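Antifreeze protein (Marinomonas primoryensis, PDB 3P4G) binds calcium ions along a right-handed beta-helix and, as a hyperactive antifreeze protein, probably binds ice through anchored clathrate waters. Local coordinates at residues 33-44 against 52-63. Numbering follows the deposited sequence. Where two conformers were deposited one is given.
With CA (calcium ion), chain E; CA (calcium ion), chain F.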
# COMPACT_ATOMS: atom_id res chain seq x y z
N PHE A 33 3.16 4.17 -35.02
CA PHE A 33 1.78 4.61 -34.86
C PHE A 33 1.67 6.10 -35.03
O PHE A 33 2.57 6.71 -35.66
CB PHE A 33 1.21 4.07 -33.54
CG PHE A 33 1.38 2.58 -33.45
CD1 PHE A 33 2.50 2.04 -32.80
CD2 PHE A 33 0.47 1.74 -34.06
CE1 PHE A 33 2.67 0.63 -32.74
CE2 PHE A 33 0.65 0.37 -34.02
CZ PHE A 33 1.73 -0.18 -33.33
N ASP A 34 0.56 6.68 -34.60
CA ASP A 34 0.39 8.13 -34.79
C ASP A 34 -0.61 8.71 -33.85
O ASP A 34 -0.99 8.07 -32.86
CB ASP A 34 -0.08 8.40 -36.23
CG ASP A 34 -1.35 7.69 -36.57
OD1 ASP A 34 -1.57 7.44 -37.78
OD2 ASP A 34 -2.15 7.37 -35.67
N ALA A 35 -1.06 9.93 -34.19
CA ALA A 35 -1.89 10.74 -33.29
C ALA A 35 -3.35 10.27 -33.30
O ALA A 35 -4.15 10.74 -32.49
CB ALA A 35 -1.79 12.26 -33.65
N SER A 36 -3.70 9.33 -34.17
CA SER A 36 -5.06 8.84 -34.15
C SER A 36 -5.28 8.01 -32.88
O SER A 36 -4.32 7.65 -32.16
CB SER A 36 -5.40 8.01 -35.39
OG SER A 36 -4.73 6.77 -35.36
N ASN A 37 -6.54 7.76 -32.58
CA ASN A 37 -6.89 6.81 -31.51
C ASN A 37 -6.65 5.39 -32.06
O ASN A 37 -7.49 4.82 -32.77
CB ASN A 37 -8.38 6.99 -31.17
CG ASN A 37 -8.71 8.40 -30.70
OD1 ASN A 37 -7.91 9.07 -30.04
ND2 ASN A 37 -9.92 8.86 -31.04
N ASN A 38 -5.45 4.88 -31.83
CA ASN A 38 -5.07 3.54 -32.28
C ASN A 38 -5.74 2.37 -31.59
O ASN A 38 -6.16 2.45 -30.44
CB ASN A 38 -3.55 3.39 -32.19
CG ASN A 38 -2.81 4.34 -33.09
OD1 ASN A 38 -2.13 5.26 -32.64
ND2 ASN A 38 -2.92 4.12 -34.41
N ASN A 39 -5.83 1.25 -32.32
CA ASN A 39 -6.27 -0.03 -31.73
C ASN A 39 -5.23 -1.04 -32.19
O ASN A 39 -5.10 -1.32 -33.39
CB ASN A 39 -7.68 -0.47 -32.19
CG ASN A 39 -8.11 -1.78 -31.53
OD1 ASN A 39 -7.94 -1.96 -30.33
ND2 ASN A 39 -8.62 -2.69 -32.31
N VAL A 40 -4.42 -1.51 -31.24
CA VAL A 40 -3.33 -2.42 -31.55
C VAL A 40 -3.64 -3.76 -30.93
O VAL A 40 -3.86 -3.84 -29.71
CB VAL A 40 -1.97 -1.86 -31.05
CG1 VAL A 40 -0.77 -2.87 -31.36
CG2 VAL A 40 -1.72 -0.50 -31.69
N ALA A 41 -3.66 -4.82 -31.76
CA ALA A 41 -3.92 -6.16 -31.28
C ALA A 41 -2.71 -7.01 -31.58
O ALA A 41 -2.36 -7.17 -32.76
CB ALA A 41 -5.17 -6.77 -32.02
N VAL A 42 -2.07 -7.52 -30.54
CA VAL A 42 -0.89 -8.41 -30.67
C VAL A 42 -1.24 -9.80 -30.09
O VAL A 42 -1.49 -9.94 -28.89
CB VAL A 42 0.36 -7.80 -29.94
CG1 VAL A 42 1.59 -8.73 -30.08
CG2 VAL A 42 0.66 -6.37 -30.45
N THR A 43 -1.29 -10.83 -30.94
CA THR A 43 -1.66 -12.17 -30.44
C THR A 43 -0.44 -12.87 -29.81
O THR A 43 -0.62 -13.82 -29.04
CB THR A 43 -2.23 -13.10 -31.54
OG1 THR A 43 -1.28 -13.19 -32.60
CG2 THR A 43 -3.52 -12.56 -32.12
N GLY A 44 0.78 -12.42 -30.13
CA GLY A 44 1.99 -13.00 -29.55
C GLY A 44 2.75 -12.05 -28.63
O GLY A 44 2.14 -11.26 -27.90
N VAL A 52 2.20 4.19 -28.92
CA VAL A 52 0.99 4.58 -29.62
C VAL A 52 0.72 6.08 -29.61
O VAL A 52 -0.25 6.55 -30.23
CB VAL A 52 -0.25 3.73 -29.16
CG1 VAL A 52 -0.19 2.29 -29.77
CG2 VAL A 52 -0.34 3.63 -27.64
N LEU A 53 1.62 6.85 -28.97
CA LEU A 53 1.71 8.31 -29.16
C LEU A 53 0.41 9.01 -28.76
O LEU A 53 -0.31 8.55 -27.85
CB LEU A 53 2.10 8.66 -30.64
CG LEU A 53 3.49 8.15 -31.08
CD1 LEU A 53 3.64 8.08 -32.60
CD2 LEU A 53 4.62 9.03 -30.49
N ALA A 54 0.12 10.13 -29.38
CA ALA A 54 -1.10 10.87 -29.01
C ALA A 54 -2.38 10.11 -29.37
O ALA A 54 -2.38 9.12 -30.13
CB ALA A 54 -1.10 12.28 -29.60
N GLY A 55 -3.48 10.61 -28.81
CA GLY A 55 -4.75 9.95 -29.03
C GLY A 55 -5.07 9.03 -27.87
O GLY A 55 -4.19 8.65 -27.08
N ASP A 56 -6.33 8.65 -27.78
CA ASP A 56 -6.77 7.72 -26.73
C ASP A 56 -6.69 6.31 -27.36
O ASP A 56 -7.58 5.91 -28.13
CB ASP A 56 -8.20 8.06 -26.35
CG ASP A 56 -8.35 9.46 -25.74
OD1 ASP A 56 -7.35 10.04 -25.26
OD2 ASP A 56 -9.50 9.98 -25.78
N ASP A 57 -5.61 5.60 -27.05
CA ASP A 57 -5.23 4.38 -27.77
C ASP A 57 -5.59 3.17 -26.93
O ASP A 57 -5.51 3.19 -25.70
CB ASP A 57 -3.71 4.37 -27.97
CG ASP A 57 -3.22 5.61 -28.72
OD1 ASP A 57 -3.62 5.84 -29.89
OD2 ASP A 57 -2.41 6.34 -28.13
N LYS A 58 -5.89 2.07 -27.61
CA LYS A 58 -6.13 0.80 -26.95
C LYS A 58 -5.07 -0.15 -27.51
O LYS A 58 -4.85 -0.20 -28.73
CB LYS A 58 -7.52 0.23 -27.27
CG LYS A 58 -7.74 -1.16 -26.54
CD LYS A 58 -9.24 -1.50 -26.42
CE LYS A 58 -9.49 -2.94 -25.87
NZ LYS A 58 -10.97 -3.24 -25.97
N VAL A 59 -4.40 -0.84 -26.60
CA VAL A 59 -3.39 -1.86 -26.95
C VAL A 59 -3.71 -3.16 -26.17
O VAL A 59 -3.96 -3.13 -24.96
CB VAL A 59 -1.96 -1.39 -26.61
CG1 VAL A 59 -1.00 -2.56 -26.84
CG2 VAL A 59 -1.51 -0.16 -27.44
N SER A 60 -3.71 -4.29 -26.88
CA SER A 60 -4.05 -5.58 -26.29
C SER A 60 -3.03 -6.58 -26.78
O SER A 60 -2.83 -6.74 -27.98
CB SER A 60 -5.46 -6.02 -26.68
OG SER A 60 -6.41 -5.03 -26.38
N ILE A 61 -2.38 -7.22 -25.84
CA ILE A 61 -1.23 -8.13 -26.09
C ILE A 61 -1.56 -9.44 -25.38
O ILE A 61 -1.80 -9.46 -24.16
CB ILE A 61 0.11 -7.48 -25.49
CG1 ILE A 61 0.48 -6.18 -26.23
CG2 ILE A 61 1.31 -8.46 -25.49
CD1 ILE A 61 1.21 -5.15 -25.38
N ASP A 62 -1.60 -10.55 -26.12
CA ASP A 62 -1.93 -11.83 -25.49
C ASP A 62 -0.68 -12.48 -24.89
O ASP A 62 -0.79 -13.38 -24.04
CB ASP A 62 -2.52 -12.77 -26.52
CG ASP A 62 -3.84 -12.29 -27.05
OD1 ASP A 62 -4.57 -11.60 -26.30
OD2 ASP A 62 -4.15 -12.67 -28.18
N GLY A 63 0.49 -12.07 -25.38
CA GLY A 63 1.77 -12.59 -24.88
C GLY A 63 2.41 -11.69 -23.84
O GLY A 63 1.71 -11.05 -23.03
CA CA E . -2.23 7.16 -31.18
CA CA F . -2.02 7.81 -26.36
O HOH W 1 -6.76 -3.85 -28.99
O HOH W 2 -3.48 -15.31 -28.73
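Over one face of the Phe-33 ring sits CG1 of Val-52, 4.2 Å from the centroid and 18° off the ring normal, a CH-pi contact displaced toward the CG and CD1 rim; Phe-25 adds to this core. The same methyl also meets CG2 of Val-40; with CG1 anti to the carbonyl carbon and beside the backbone N (chi1 -76°), it touches both. Nearby, the amide of Asn-38 and the carboxylate of Asp-57 run alongside each other, their planes 24° apart. Asp-57 OD1 binds one calcium ion at 2.3 Å and, through its anti lone pair, accepts the backbone N-H of Asn-38 at 2.8 Å. Its OD2 binds a second calcium ion, which Leu-53 O and Gly-55 O share with Met-79, Thr-81 and Asp-84 of the next coil. Asp-34 O, Ser-36 O, Val-52 O, Ala-54 O and the Asn-38 side chain complete the first site. Asn-37 OD1 takes the Asp-56 N-H at 2.8 Å, joining the two turns. The axes of parallel strands 39-42 and 58-61 approach to 4.7 Å, and a hydrogen-bond ladder runs from Lys-58 N to Asn-38 O as far as Asp-62 N to Val-42 O. A water bridges Asn-39 OD1, Val-40 O and Ser-60 OG. Asp-34 O and Val-52 O, 3.1 Å apart, would probably repel each other without the cation, so calcium plausibly staples successive coils, with Asp-57 linking one ion to the next.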